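Local atomic coordinates of fluvirucin B1 DH domain from module 1 (Actinomadura vulgaris, PDB entry 6OBV), a protein that probably removes water from a beta-hydroxyacyl chain to give an enoyl intermediate, as the module 1 dehydratase domain of the fluvirucin B1 polyketide synthase. Residues Ser176-Ala181 with Gln194-Ala199; Asn204-Glu209 with Gly238-Ala243; Ala208-Asp213 with Val265-Gln270. All coordinates share one frame; numbering follows the deposited sequence.

Contact 1 of 3, residues Ser176-Ala181 with Gln194-Ala199; sequences SGHYEA and QGLKRA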
ATOM      1  N   SER A 176      -3.133 -33.062 -32.379  1.00 47.10           N
ATOM      2  CA  SER A 176      -4.472 -32.587 -32.721  1.00 43.09           C
ATOM      3  C   SER A 176      -5.511 -32.989 -31.670  1.00 38.93           C
ATOM      4  O   SER A 176      -6.416 -32.202 -31.376  1.00 46.12           O
ATOM      5  CB  SER A 176      -4.869 -33.076 -34.117  1.00 41.73           C
ATOM      6  OG  SER A 176      -4.887 -34.484 -34.213  1.00 41.20           O
ATOM      7  N   GLY A 177      -5.404 -34.184 -31.095  1.00 36.35           N
ATOM      8  CA  GLY A 177      -6.252 -34.594 -29.991  1.00 38.09           C
ATOM      9  C   GLY A 177      -5.724 -34.285 -28.598  1.00 43.13           C
ATOM     10  O   GLY A 177      -6.331 -34.712 -27.609  1.00 44.20           O
ATOM     11  N   HIS A 178      -4.628 -33.527 -28.487  1.00 39.51           N
ATOM     12  CA  HIS A 178      -3.950 -33.363 -27.203  1.00 35.84           C
ATOM     13  C   HIS A 178      -4.849 -32.709 -26.156  1.00 35.90           C
ATOM     14  O   HIS A 178      -4.976 -33.208 -25.029  1.00 40.94           O
ATOM     15  CB  HIS A 178      -2.674 -32.543 -27.398  1.00 35.61           C
ATOM     16  CG  HIS A 178      -1.806 -32.496 -26.185  1.00 39.07           C
ATOM     17  ND1 HIS A 178      -1.040 -33.566 -25.780  1.00 43.56           N
ATOM     18  CD2 HIS A 178      -1.604 -31.519 -25.269  1.00 38.54           C
ATOM     19  CE1 HIS A 178      -0.392 -33.243 -24.673  1.00 42.07           C
ATOM     20  NE2 HIS A 178      -0.724 -32.012 -24.338  1.00 37.22           N
ATOM     21  N   TYR A 179      -5.462 -31.569 -26.485  1.00 31.23           N
ATOM     22  CA  TYR A 179      -6.277 -30.903 -25.472  1.00 34.08           C
ATOM     23  C   TYR A 179      -7.538 -31.690 -25.143  1.00 36.97           C
ATOM     24  O   TYR A 179      -8.020 -31.625 -24.008  1.00 34.92           O
ATOM     25  CB  TYR A 179      -6.620 -29.485 -25.904  1.00 34.93           C
ATOM     26  CG  TYR A 179      -5.463 -28.559 -25.656  1.00 35.24           C
ATOM     27  CD1 TYR A 179      -5.115 -28.177 -24.358  1.00 32.71           C
ATOM     28  CD2 TYR A 179      -4.682 -28.095 -26.717  1.00 33.90           C
ATOM     29  CE1 TYR A 179      -4.029 -27.335 -24.124  1.00 29.50           C
ATOM     30  CE2 TYR A 179      -3.597 -27.257 -26.498  1.00 30.07           C
ATOM     31  CZ  TYR A 179      -3.281 -26.883 -25.206  1.00 28.01           C
ATOM     32  OH  TYR A 179      -2.222 -26.054 -25.009  1.00 28.91           O
ATOM     33  N   GLU A 180      -8.066 -32.459 -26.098  1.00 42.67           N
ATOM     34  CA  GLU A 180      -9.170 -33.359 -25.781  1.00 43.12           C
ATOM     35  C   GLU A 180      -8.730 -34.430 -24.783  1.00 43.64           C
ATOM     36  O   GLU A 180      -9.485 -34.787 -23.868  1.00 43.15           O
ATOM     37  CB  GLU A 180      -9.712 -33.992 -27.066  1.00 43.91           C
ATOM     38  CG  GLU A 180     -11.217 -34.264 -27.046  1.00 54.83           C
ATOM     39  CD  GLU A 180     -11.692 -35.112 -28.236  1.00 62.59           C
ATOM     40  OE1 GLU A 180     -12.628 -35.923 -28.062  1.00 65.04           O
ATOM     41  OE2 GLU A 180     -11.128 -34.971 -29.347  1.00 62.38           O
ATOM     42  N   ALA A 181      -7.509 -34.947 -24.943  1.00 39.02           N
ATOM     43  CA  ALA A 181      -6.958 -35.887 -23.970  1.00 39.80           C
ATOM     44  C   ALA A 181      -6.803 -35.235 -22.604  1.00 44.91           C
ATOM     45  O   ALA A 181      -7.180 -35.814 -21.576  1.00 45.22           O
ATOM     46  CB  ALA A 181      -5.604 -36.417 -24.453  1.00 38.70           C
ATOM     47  N   GLN A 194      -5.220 -22.887 -24.472  1.00 28.78           N
ATOM     48  CA  GLN A 194      -4.905 -23.952 -25.432  1.00 29.62           C
ATOM     49  C   GLN A 194      -3.827 -23.521 -26.418  1.00 26.34           C
ATOM     50  O   GLN A 194      -3.959 -23.719 -27.618  1.00 35.73           O
ATOM     51  CB  GLN A 194      -6.170 -24.376 -26.166  1.00 30.99           C
ATOM     52  CG  GLN A 194      -7.204 -25.062 -25.266  1.00 37.14           C
ATOM     53  CD  GLN A 194      -8.542 -25.252 -25.953  1.00 43.51           C
ATOM     54  OE1 GLN A 194      -8.665 -25.062 -27.163  1.00 47.96           O
ATOM     55  NE2 GLN A 194      -9.557 -25.613 -25.177  1.00 44.29           N
ATOM     56  N   GLY A 195      -2.719 -22.974 -25.907  1.00 27.32           N
ATOM     57  CA  GLY A 195      -1.697 -22.386 -26.754  1.00 28.03           C
ATOM     58  C   GLY A 195      -0.712 -23.336 -27.405  1.00 29.73           C
ATOM     59  O   GLY A 195       0.069 -22.886 -28.243  1.00 24.96           O
ATOM     60  N   LEU A 196      -0.693 -24.615 -27.048  1.00 31.55           N
ATOM     61  CA  LEU A 196       0.268 -25.536 -27.651  1.00 31.63           C
ATOM     62  C   LEU A 196      -0.144 -25.836 -29.085  1.00 33.27           C
ATOM     63  O   LEU A 196      -1.246 -26.344 -29.327  1.00 33.66           O
ATOM     64  CB  LEU A 196       0.348 -26.824 -26.841  1.00 33.94           C
ATOM     65  CG  LEU A 196       1.170 -27.955 -27.463  1.00 38.98           C
ATOM     66  CD1 LEU A 196       2.622 -27.537 -27.603  1.00 22.47           C
ATOM     67  CD2 LEU A 196       1.042 -29.257 -26.653  1.00 31.76           C
ATOM     68  N   LYS A 197       0.727 -25.515 -30.040  1.00 33.18           N
ATOM     69  CA  LYS A 197       0.401 -25.679 -31.452  1.00 33.67           C
ATOM     70  C   LYS A 197       1.168 -26.808 -32.124  1.00 38.82           C
ATOM     71  O   LYS A 197       0.573 -27.596 -32.873  1.00 39.55           O
ATOM     72  CB  LYS A 197       0.654 -24.366 -32.211  1.00 34.74           C
ATOM     73  CG  LYS A 197      -0.109 -23.150 -31.673  1.00 34.19           C
ATOM     74  CD  LYS A 197      -1.622 -23.373 -31.682  1.00 43.47           C
ATOM     75  CE  LYS A 197      -2.362 -22.296 -30.895  1.00 49.73           C
ATOM     76  NZ  LYS A 197      -3.744 -22.715 -30.517  1.00 54.39           N
ATOM     77  N   ARG A 198       2.476 -26.900 -31.880  1.00 39.61           N
ATOM     78  CA  ARG A 198       3.337 -27.902 -32.489  1.00 36.59           C
ATOM     79  C   ARG A 198       4.319 -28.404 -31.443  1.00 37.39           C
ATOM     80  O   ARG A 198       4.724 -27.659 -30.543  1.00 33.70           O
ATOM     81  CB  ARG A 198       4.108 -27.349 -33.695  1.00 38.21           C
ATOM     82  CG  ARG A 198       3.289 -27.235 -34.959  1.00 47.54           C
ATOM     83  CD  ARG A 198       3.836 -26.134 -35.853  1.00 52.98           C
ATOM     84  NE  ARG A 198       4.016 -24.906 -35.083  1.00 54.76           N
ATOM     85  CZ  ARG A 198       3.152 -23.890 -35.051  1.00 49.55           C
ATOM     86  NH1 ARG A 198       2.025 -23.937 -35.771  1.00 44.83           N
ATOM     87  NH2 ARG A 198       3.422 -22.826 -34.295  1.00 33.73           N
ATOM     88  N   ALA A 199       4.720 -29.670 -31.581  1.00 35.61           N
ATOM     89  CA  ALA A 199       5.629 -30.281 -30.626  1.00 31.58           C
ATOM     90  C   ALA A 199       6.452 -31.376 -31.294  1.00 33.03           C
ATOM     91  O   ALA A 199       5.974 -32.076 -32.190  1.00 34.52           O
ATOM     92  CB  ALA A 199       4.872 -30.859 -29.431  1.00 31.05           C
TER
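The first turn of helix 178-185 meets the bend that leads into strand 196-202, and the CA atoms of Tyr179 and Gln194 are 7.1 Å apart. Tyr179 carries most of the contact. Gln194 lies over one face of its ring. Gln194 CA makes a CH-pi contact 3.8 Å from the Tyr179 ring centroid, Gln194 CB sits above the centre, and Gln194 CG lies over Tyr179 CG and CD1. The amide plane of Gln194 is turned 28° from the ring, and its NE2 bonds back to Tyr189 O. At the edge of the ring, in its plane, Leu196 N donates a nearly straight bond of 2.9 Å to Tyr179 OH (163°). The hydroxyl also bonds His235 ND1, so two partners hold it. Leu196 CB packs tightly against Tyr179 OH at 3.2 Å. Leu196 CG is anti to the backbone N (chi1 172°), and from there Leu196 CD2 meets His178 CD2 at 3.7 Å, the two side chains crossing at about a right angle. Lys197 NZ closes the bend with a bond to Gln194 O. The strand starts with a classic beta bulge, Lys197 and Arg198 both facing Glu209, in the second half of the dehydratase double-hotdog fold.

Contact 2 of 3, residues Asn204-Glu209 with Gly238-Ala243; sequences NEVFAE and GLIEQA
Leu239 turns toward Val206 but only grazes it, with CD1 at 4.4 Å from Val206 CG1. This leucine also packs on Ala199 and on His178. Ile240 does most of the work. Its CG1 is anti to the carbonyl carbon (chi1 -53°), and the chain continues extended to CD1, so the long branch reaches over to strand 205-211. There CG1 lies 3.6 Å from Val206 CG2. The same valine methyl also touches Ile240 CD1, and the two side chains run past each other in opposite directions. The CD1 methyl goes further and rests on the peptide link between Asn204 and Glu205, 3.4 Å from Asn204 C and 3.8 Å from Glu205 N. The isoleucine thus meets backbone at the strand's entry as well as a side chain. This is a helix-on-sheet contact of the double-hotdog fold. A short, irregular helical turn, 238-241, which follows helix 227-232 in the chain, covers the start of a strand on the face that carries Val206 and Ala208. Val206 touches Ala236 of the preceding loop as well, while its backbone is paired with Ala269 on the adjacent strand 264-271. Glu205 points away from the helix, and its OE1 forms a salt bridge with Arg202. After the helix, Gln242 takes positive phi and turns the chain. Its backbone N bonds Gly238 O at 2.8 Å. Its side-chain NE2 folds back to Ile240 O over 3.3 Å. That bond is straight at the hydrogen (174°), and the oxygen lies in the plane of the Gln242 amide. The donor, however, stands above the Ile240 carbonyl plane, 41° out of it.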
ATOM      1  N   ASN A 204      14.285 -38.006 -23.997  1.00 36.43           N
ATOM      2  CA  ASN A 204      13.346 -37.553 -22.975  1.00 40.79           C
ATOM      3  C   ASN A 204      13.154 -36.029 -22.961  1.00 40.59           C
ATOM      4  O   ASN A 204      12.720 -35.481 -21.940  1.00 38.64           O
ATOM      5  CB  ASN A 204      13.780 -38.048 -21.592  1.00 45.76           C
ATOM      6  CG  ASN A 204      15.177 -37.580 -21.205  1.00 54.40           C
ATOM      7  OD1 ASN A 204      15.712 -36.613 -21.765  1.00 53.88           O
ATOM      8  ND2 ASN A 204      15.776 -38.268 -20.236  1.00 57.89           N
ATOM      9  N   GLU A 205      13.445 -35.342 -24.071  1.00 41.39           N
ATOM     10  CA  GLU A 205      13.244 -33.903 -24.209  1.00 40.44           C
ATOM     11  C   GLU A 205      12.078 -33.611 -25.147  1.00 36.86           C
ATOM     12  O   GLU A 205      11.823 -34.351 -26.100  1.00 41.38           O
ATOM     13  CB  GLU A 205      14.500 -33.213 -24.759  1.00 35.56           C
ATOM     14  CG  GLU A 205      15.767 -33.567 -24.009  1.00 49.30           C
ATOM     15  CD  GLU A 205      17.026 -33.079 -24.701  1.00 61.03           C
ATOM     16  OE1 GLU A 205      17.010 -32.865 -25.930  1.00 65.47           O
ATOM     17  OE2 GLU A 205      18.044 -32.906 -24.005  1.00 68.50           O
ATOM     18  N   VAL A 206      11.400 -32.500 -24.892  1.00 26.98           N
ATOM     19  CA  VAL A 206      10.290 -32.032 -25.711  1.00 34.77           C
ATOM     20  C   VAL A 206      10.592 -30.623 -26.202  1.00 32.76           C
ATOM     21  O   VAL A 206      11.133 -29.790 -25.465  1.00 27.08           O
ATOM     22  CB  VAL A 206       8.956 -32.038 -24.939  1.00 39.44           C
ATOM     23  CG1 VAL A 206       7.789 -31.714 -25.873  1.00 38.54           C
ATOM     24  CG2 VAL A 206       8.747 -33.363 -24.278  1.00 46.60           C
ATOM     25  N   PHE A 207      10.200 -30.355 -27.438  1.00 28.75           N
ATOM     26  CA  PHE A 207      10.255 -29.035 -28.026  1.00 30.62           C
ATOM     27  C   PHE A 207       8.845 -28.646 -28.441  1.00 35.70           C
ATOM     28  O   PHE A 207       8.084 -29.483 -28.938  1.00 41.06           O
ATOM     29  CB  PHE A 207      11.192 -29.036 -29.216  1.00 26.01           C
ATOM     30  CG  PHE A 207      12.573 -29.480 -28.883  1.00 31.34           C
ATOM     31  CD1 PHE A 207      13.504 -28.574 -28.371  1.00 32.91           C
ATOM     32  CD2 PHE A 207      12.960 -30.798 -29.081  1.00 34.76           C
ATOM     33  CE1 PHE A 207      14.793 -28.983 -28.036  1.00 27.88           C
ATOM     34  CE2 PHE A 207      14.255 -31.216 -28.759  1.00 41.45           C
ATOM     35  CZ  PHE A 207      15.172 -30.306 -28.238  1.00 35.01           C
ATOM     36  N   ALA A 208       8.490 -27.384 -28.236  1.00 29.61           N
ATOM     37  CA  ALA A 208       7.125 -26.940 -28.473  1.00 28.37           C
ATOM     38  C   ALA A 208       7.138 -25.547 -29.069  1.00 28.80           C
ATOM     39  O   ALA A 208       8.071 -24.764 -28.867  1.00 29.79           O
ATOM     40  CB  ALA A 208       6.289 -26.935 -27.183  1.00 23.41           C
ATOM     41  N   GLU A 209       6.093 -25.249 -29.825  1.00 28.94           N
ATOM     42  CA  GLU A 209       5.760 -23.882 -30.183  1.00 30.29           C
ATOM     43  C   GLU A 209       4.376 -23.595 -29.633  1.00 35.08           C
ATOM     44  O   GLU A 209       3.462 -24.412 -29.788  1.00 31.60           O
ATOM     45  CB  GLU A 209       5.807 -23.668 -31.690  1.00 32.14           C
ATOM     46  CG  GLU A 209       7.160 -23.915 -32.283  1.00 34.55           C
ATOM     47  CD  GLU A 209       7.208 -23.649 -33.782  1.00 43.71           C
ATOM     48  OE1 GLU A 209       6.137 -23.422 -34.388  1.00 48.41           O
ATOM     49  OE2 GLU A 209       8.325 -23.661 -34.350  1.00 43.18           O
ATOM     50  N   GLY A 238       3.911 -33.207 -20.827  1.00 35.46           N
ATOM     51  CA  GLY A 238       3.194 -34.450 -20.551  1.00 33.03           C
ATOM     52  C   GLY A 238       3.267 -35.490 -21.654  1.00 36.25           C
ATOM     53  O   GLY A 238       2.885 -36.644 -21.417  1.00 40.71           O
ATOM     54  N   LEU A 239       3.766 -35.114 -22.838  1.00 36.34           N
ATOM     55  CA  LEU A 239       3.791 -36.033 -23.971  1.00 37.55           C
ATOM     56  C   LEU A 239       4.697 -37.228 -23.722  1.00 40.78           C
ATOM     57  O   LEU A 239       4.477 -38.305 -24.293  1.00 43.35           O
ATOM     58  CB  LEU A 239       4.233 -35.290 -25.226  1.00 34.85           C
ATOM     59  CG  LEU A 239       3.173 -34.303 -25.726  1.00 40.43           C
ATOM     60  CD1 LEU A 239       3.771 -33.241 -26.639  1.00 35.31           C
ATOM     61  CD2 LEU A 239       2.038 -35.040 -26.437  1.00 42.84           C
ATOM     62  N   ILE A 240       5.719 -37.073 -22.884  1.00 37.06           N
ATOM     63  CA  ILE A 240       6.598 -38.202 -22.590  1.00 43.28           C
ATOM     64  C   ILE A 240       6.053 -39.024 -21.425  1.00 52.09           C
ATOM     65  O   ILE A 240       5.797 -40.229 -21.564  1.00 52.80           O
ATOM     66  CB  ILE A 240       8.031 -37.713 -22.310  1.00 44.56           C
ATOM     67  CG1 ILE A 240       8.487 -36.818 -23.464  1.00 44.84           C
ATOM     68  CG2 ILE A 240       8.965 -38.898 -22.080  1.00 50.88           C
ATOM     69  CD1 ILE A 240       9.944 -36.747 -23.646  1.00 47.33           C
ATOM     70  N   GLU A 241       5.871 -38.377 -20.268  1.00 66.01           N
ATOM     71  CA  GLU A 241       5.436 -39.098 -19.073  1.00 73.21           C
ATOM     72  C   GLU A 241       4.064 -39.730 -19.275  1.00 72.05           C
ATOM     73  O   GLU A 241       3.837 -40.875 -18.866  1.00 73.21           O
ATOM     74  CB  GLU A 241       5.414 -38.165 -17.857  1.00 82.33           C
ATOM     75  CG  GLU A 241       6.758 -37.540 -17.481  1.00 90.99           C
ATOM     76  CD  GLU A 241       7.129 -36.338 -18.344  1.00 94.19           C
ATOM     77  OE1 GLU A 241       7.626 -36.540 -19.472  1.00 95.80           O
ATOM     78  OE2 GLU A 241       6.930 -35.188 -17.886  1.00 92.68           O
ATOM     79  N   GLN A 242       3.148 -39.006 -19.921  1.00 66.32           N
ATOM     80  CA  GLN A 242       1.766 -39.442 -20.082  1.00 60.24           C
ATOM     81  C   GLN A 242       1.201 -39.853 -18.724  1.00 61.07           C
ATOM     82  O   GLN A 242       0.773 -40.989 -18.500  1.00 54.88           O
ATOM     83  CB  GLN A 242       1.660 -40.574 -21.107  1.00 58.44           C
ATOM     84  CG  GLN A 242       2.122 -40.208 -22.510  1.00 58.14           C
ATOM     85  CD  GLN A 242       2.397 -41.440 -23.368  1.00 68.29           C
ATOM     86  OE1 GLN A 242       1.487 -41.997 -23.991  1.00 71.21           O
ATOM     87  NE2 GLN A 242       3.654 -41.875 -23.394  1.00 68.49           N
ATOM     88  N   ALA A 243       1.249 -38.899 -17.800  1.00 64.62           N
ATOM     89  CA  ALA A 243       0.862 -39.166 -16.423  1.00 64.35           C
ATOM     90  C   ALA A 243      -0.648 -39.303 -16.310  1.00 61.00           C
ATOM     91  O   ALA A 243      -1.402 -38.443 -16.785  1.00 64.43           O
ATOM     92  CB  ALA A 243       1.353 -38.048 -15.502  1.00 64.28           C
TER

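Contact 3 of 3, residues Ala208-Asp213 with Val265-Gln270; sequences AEVELD and VRVHAQ
Val210 and Val267 have almost the same first torsion (chi1 -173° and -176°), which sets CG2 of each anti to its carbonyl carbon and brings the two CG2 methyls to 4.0 Å. Glu209 and Arg266 are also alike: CG of each is anti to the carbonyl carbon, and both chains then run extended off the other face. The segments form an antiparallel pair of neighbouring strands in the curved sheet of the second hotdog. Ala208 with Val267 and Val210 with Val265 are hydrogen-bonded pairs, and Glu209 with Arg266 is the non-hydrogen-bonded pair between them. Four backbone bonds join them. Ala208 N reaches Val267 O at 3.0 Å, and Val267 N returns to Ala208 O at 2.9 Å. Val210 and Val265 exchange a similar pair. Between these bonds Arg266 CA comes to Ala208 O at 3.3 Å, a CA-H...O contact, and Glu209 CA approaches Val265 O in the same way. The face with Ala208, Val210, Val265 and Val267 is apolar and buried. Val210 and Val265 both press on Leu229 of helix 227-232, and Ala208 CB meets Val267 CB. Glu209 and Arg266 put charged ends on the other face. Glu209 OE1 forms a salt bridge with Arg198, OE2 takes a bond from Trp165 NE1, and Arg266 makes a cation-pi contact with Trp165. The two charged groups do not touch directly. A water lies between them, in the guanidinium plane at its edge; it accepts from Arg266 NE at 2.8 Å and donates to Glu209 OE2 at 2.9 Å.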
ATOM      1  N   ALA A 208       8.490 -27.384 -28.236  1.00 29.61           N
ATOM      2  CA  ALA A 208       7.125 -26.940 -28.473  1.00 28.37           C
ATOM      3  C   ALA A 208       7.138 -25.547 -29.069  1.00 28.80           C
ATOM      4  O   ALA A 208       8.071 -24.764 -28.867  1.00 29.79           O
ATOM      5  CB  ALA A 208       6.289 -26.935 -27.183  1.00 23.41           C
ATOM      6  N   GLU A 209       6.093 -25.249 -29.825  1.00 28.94           N
ATOM      7  CA  GLU A 209       5.760 -23.882 -30.183  1.00 30.29           C
ATOM      8  C   GLU A 209       4.376 -23.595 -29.633  1.00 35.08           C
ATOM      9  O   GLU A 209       3.462 -24.412 -29.788  1.00 31.60           O
ATOM     10  CB  GLU A 209       5.807 -23.668 -31.690  1.00 32.14           C
ATOM     11  CG  GLU A 209       7.160 -23.915 -32.283  1.00 34.55           C
ATOM     12  CD  GLU A 209       7.208 -23.649 -33.782  1.00 43.71           C
ATOM     13  OE1 GLU A 209       6.137 -23.422 -34.388  1.00 48.41           O
ATOM     14  OE2 GLU A 209       8.325 -23.661 -34.350  1.00 43.18           O
ATOM     15  N   VAL A 210       4.242 -22.446 -28.969  1.00 39.16           N
ATOM     16  CA  VAL A 210       3.050 -22.066 -28.220  1.00 35.55           C
ATOM     17  C   VAL A 210       2.695 -20.628 -28.589  1.00 34.38           C
ATOM     18  O   VAL A 210       3.579 -19.765 -28.635  1.00 39.16           O
ATOM     19  CB  VAL A 210       3.291 -22.188 -26.703  1.00 33.59           C
ATOM     20  CG1 VAL A 210       2.005 -21.966 -25.956  1.00 33.17           C
ATOM     21  CG2 VAL A 210       3.893 -23.528 -26.365  1.00 36.08           C
ATOM     22  N   GLU A 211       1.410 -20.370 -28.863  1.00 29.84           N
ATOM     23  CA  GLU A 211       0.952 -19.054 -29.301  1.00 36.50           C
ATOM     24  C   GLU A 211      -0.329 -18.668 -28.571  1.00 43.43           C
ATOM     25  O   GLU A 211      -1.227 -19.500 -28.405  1.00 36.96           O
ATOM     26  CB  GLU A 211       0.680 -19.006 -30.813  1.00 33.70           C
ATOM     27  CG  GLU A 211       1.728 -19.675 -31.716  1.00 39.92           C
ATOM     28  CD  GLU A 211       1.178 -20.036 -33.095  1.00 47.55           C
ATOM     29  OE1 GLU A 211       0.101 -19.523 -33.471  1.00 51.47           O
ATOM     30  OE2 GLU A 211       1.824 -20.837 -33.801  1.00 49.58           O
ATOM     31  N   LEU A 212      -0.427 -17.396 -28.167  1.00 35.42           N
ATOM     32  CA  LEU A 212      -1.657 -16.898 -27.569  1.00 33.45           C
ATOM     33  C   LEU A 212      -2.748 -16.736 -28.625  1.00 34.11           C
ATOM     34  O   LEU A 212      -2.472 -16.453 -29.790  1.00 38.45           O
ATOM     35  CB  LEU A 212      -1.425 -15.545 -26.903  1.00 32.37           C
ATOM     36  CG  LEU A 212      -0.466 -15.486 -25.729  1.00 33.88           C
ATOM     37  CD1 LEU A 212      -0.288 -14.044 -25.301  1.00 31.37           C
ATOM     38  CD2 LEU A 212      -1.044 -16.308 -24.599  1.00 25.96           C
ATOM     39  N   ASP A 213      -4.000 -16.925 -28.201  1.00 37.05           N
ATOM     40  CA  ASP A 213      -5.146 -16.458 -28.970  1.00 41.96           C
ATOM     41  C   ASP A 213      -5.036 -14.956 -29.213  1.00 41.56           C
ATOM     42  O   ASP A 213      -4.314 -14.237 -28.514  1.00 46.18           O
ATOM     43  CB  ASP A 213      -6.450 -16.727 -28.223  1.00 45.68           C
ATOM     44  CG  ASP A 213      -7.060 -18.057 -28.558  1.00 50.61           C
ATOM     45  OD1 ASP A 213      -6.378 -18.920 -29.165  1.00 54.76           O
ATOM     46  OD2 ASP A 213      -8.241 -18.232 -28.189  1.00 51.99           O
ATOM     47  N   VAL A 265       6.140 -18.324 -28.503  1.00 31.98           N
ATOM     48  CA  VAL A 265       7.439 -18.739 -27.995  1.00 32.89           C
ATOM     49  C   VAL A 265       7.766 -20.140 -28.481  1.00 33.05           C
ATOM     50  O   VAL A 265       6.894 -20.910 -28.895  1.00 33.31           O
ATOM     51  CB  VAL A 265       7.527 -18.707 -26.446  1.00 29.23           C
ATOM     52  CG1 VAL A 265       7.382 -17.259 -25.887  1.00 29.08           C
ATOM     53  CG2 VAL A 265       6.540 -19.689 -25.818  1.00 23.92           C
ATOM     54  N   ARG A 266       9.050 -20.462 -28.414  1.00 26.23           N
ATOM     55  CA  ARG A 266       9.517 -21.832 -28.478  1.00 29.64           C
ATOM     56  C   ARG A 266       9.864 -22.307 -27.073  1.00 38.44           C
ATOM     57  O   ARG A 266      10.246 -21.514 -26.208  1.00 43.96           O
ATOM     58  CB  ARG A 266      10.734 -21.944 -29.379  1.00 32.66           C
ATOM     59  CG  ARG A 266      10.545 -21.408 -30.791  1.00 34.28           C
ATOM     60  CD  ARG A 266      11.916 -21.190 -31.398  1.00 30.23           C
ATOM     61  NE  ARG A 266      11.862 -20.844 -32.804  1.00 37.41           N
ATOM     62  CZ  ARG A 266      12.938 -20.725 -33.573  1.00 42.49           C
ATOM     63  NH1 ARG A 266      14.143 -20.934 -33.057  1.00 39.73           N
ATOM     64  NH2 ARG A 266      12.808 -20.409 -34.852  1.00 34.62           N
ATOM     65  N   VAL A 267       9.719 -23.609 -26.845  1.00 34.59           N
ATOM     66  CA  VAL A 267       9.897 -24.198 -25.523  1.00 30.74           C
ATOM     67  C   VAL A 267      10.813 -25.404 -25.632  1.00 29.05           C
ATOM     68  O   VAL A 267      10.687 -26.212 -26.557  1.00 33.80           O
ATOM     69  CB  VAL A 267       8.545 -24.594 -24.901  1.00 28.19           C
ATOM     70  CG1 VAL A 267       8.744 -25.124 -23.478  1.00 24.85           C
ATOM     71  CG2 VAL A 267       7.616 -23.401 -24.896  1.00 29.22           C
ATOM     72  N   HIS A 268      11.751 -25.513 -24.699  1.00 32.91           N
ATOM     73  CA  HIS A 268      12.662 -26.652 -24.604  1.00 39.02           C
ATOM     74  C   HIS A 268      12.560 -27.196 -23.179  1.00 36.18           C
ATOM     75  O   HIS A 268      13.095 -26.597 -22.242  1.00 34.01           O
ATOM     76  CB  HIS A 268      14.083 -26.218 -24.952  1.00 39.76           C
ATOM     77  CG  HIS A 268      15.104 -27.311 -24.859  1.00 40.57           C
ATOM     78  ND1 HIS A 268      14.782 -28.649 -24.950  1.00 41.05           N
ATOM     79  CD2 HIS A 268      16.447 -27.260 -24.688  1.00 37.96           C
ATOM     80  CE1 HIS A 268      15.879 -29.373 -24.828  1.00 38.91           C
ATOM     81  NE2 HIS A 268      16.903 -28.555 -24.666  1.00 39.66           N
ATOM     82  N   ALA A 269      11.866 -28.321 -22.997  1.00 32.90           N
ATOM     83  CA  ALA A 269      11.711 -28.921 -21.675  1.00 28.80           C
ATOM     84  C   ALA A 269      12.460 -30.240 -21.592  1.00 30.26           C
ATOM     85  O   ALA A 269      12.457 -31.037 -22.537  1.00 28.04           O
ATOM     86  CB  ALA A 269      10.251 -29.157 -21.319  1.00 21.96           C
ATOM     87  N   GLN A 270      13.092 -30.470 -20.450  1.00 27.14           N
ATOM     88  CA  GLN A 270      13.768 -31.734 -20.203  1.00 35.22           C
ATOM     89  C   GLN A 270      13.712 -31.992 -18.709  1.00 36.89           C
ATOM     90  O   GLN A 270      13.586 -31.051 -17.923  1.00 38.62           O
ATOM     91  CB  GLN A 270      15.221 -31.699 -20.701  1.00 38.30           C
ATOM     92  CG  GLN A 270      15.947 -30.456 -20.290  1.00 41.13           C
ATOM     93  CD  GLN A 270      17.123 -30.158 -21.185  1.00 46.15           C
ATOM     94  OE1 GLN A 270      17.789 -31.069 -21.675  1.00 50.73           O
ATOM     95  NE2 GLN A 270      17.389 -28.878 -21.405  1.00 38.66           N
TER
HETATM   96  O   HOH W   1       9.469 -20.984 -34.250  1.00 44.51           O

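In the fold
Contact 3 is the buried one, contact 1 is partly buried, and contact 2 lies at the surface. Contacts 2 and 3 share strand 205-211, contact 2 using its start and contact 3 its end; contact 1 uses strand 196-202, its neighbour in the sheet. Contact 3 is strand on strand and rests on backbone bonds. Contact 1 sets a helix start against the bend entering a strand, contact 2 a short helix against a strand's start. One relies on an aromatic hydroxyl and ring face, the other on aliphatic carbons against a valine and backbone. Arg198 of contact 1 also forms a salt bridge with Glu211 of contact 3. The rings of Phe207 and His268 stack across adjacent strands, joining contacts 2 and 3.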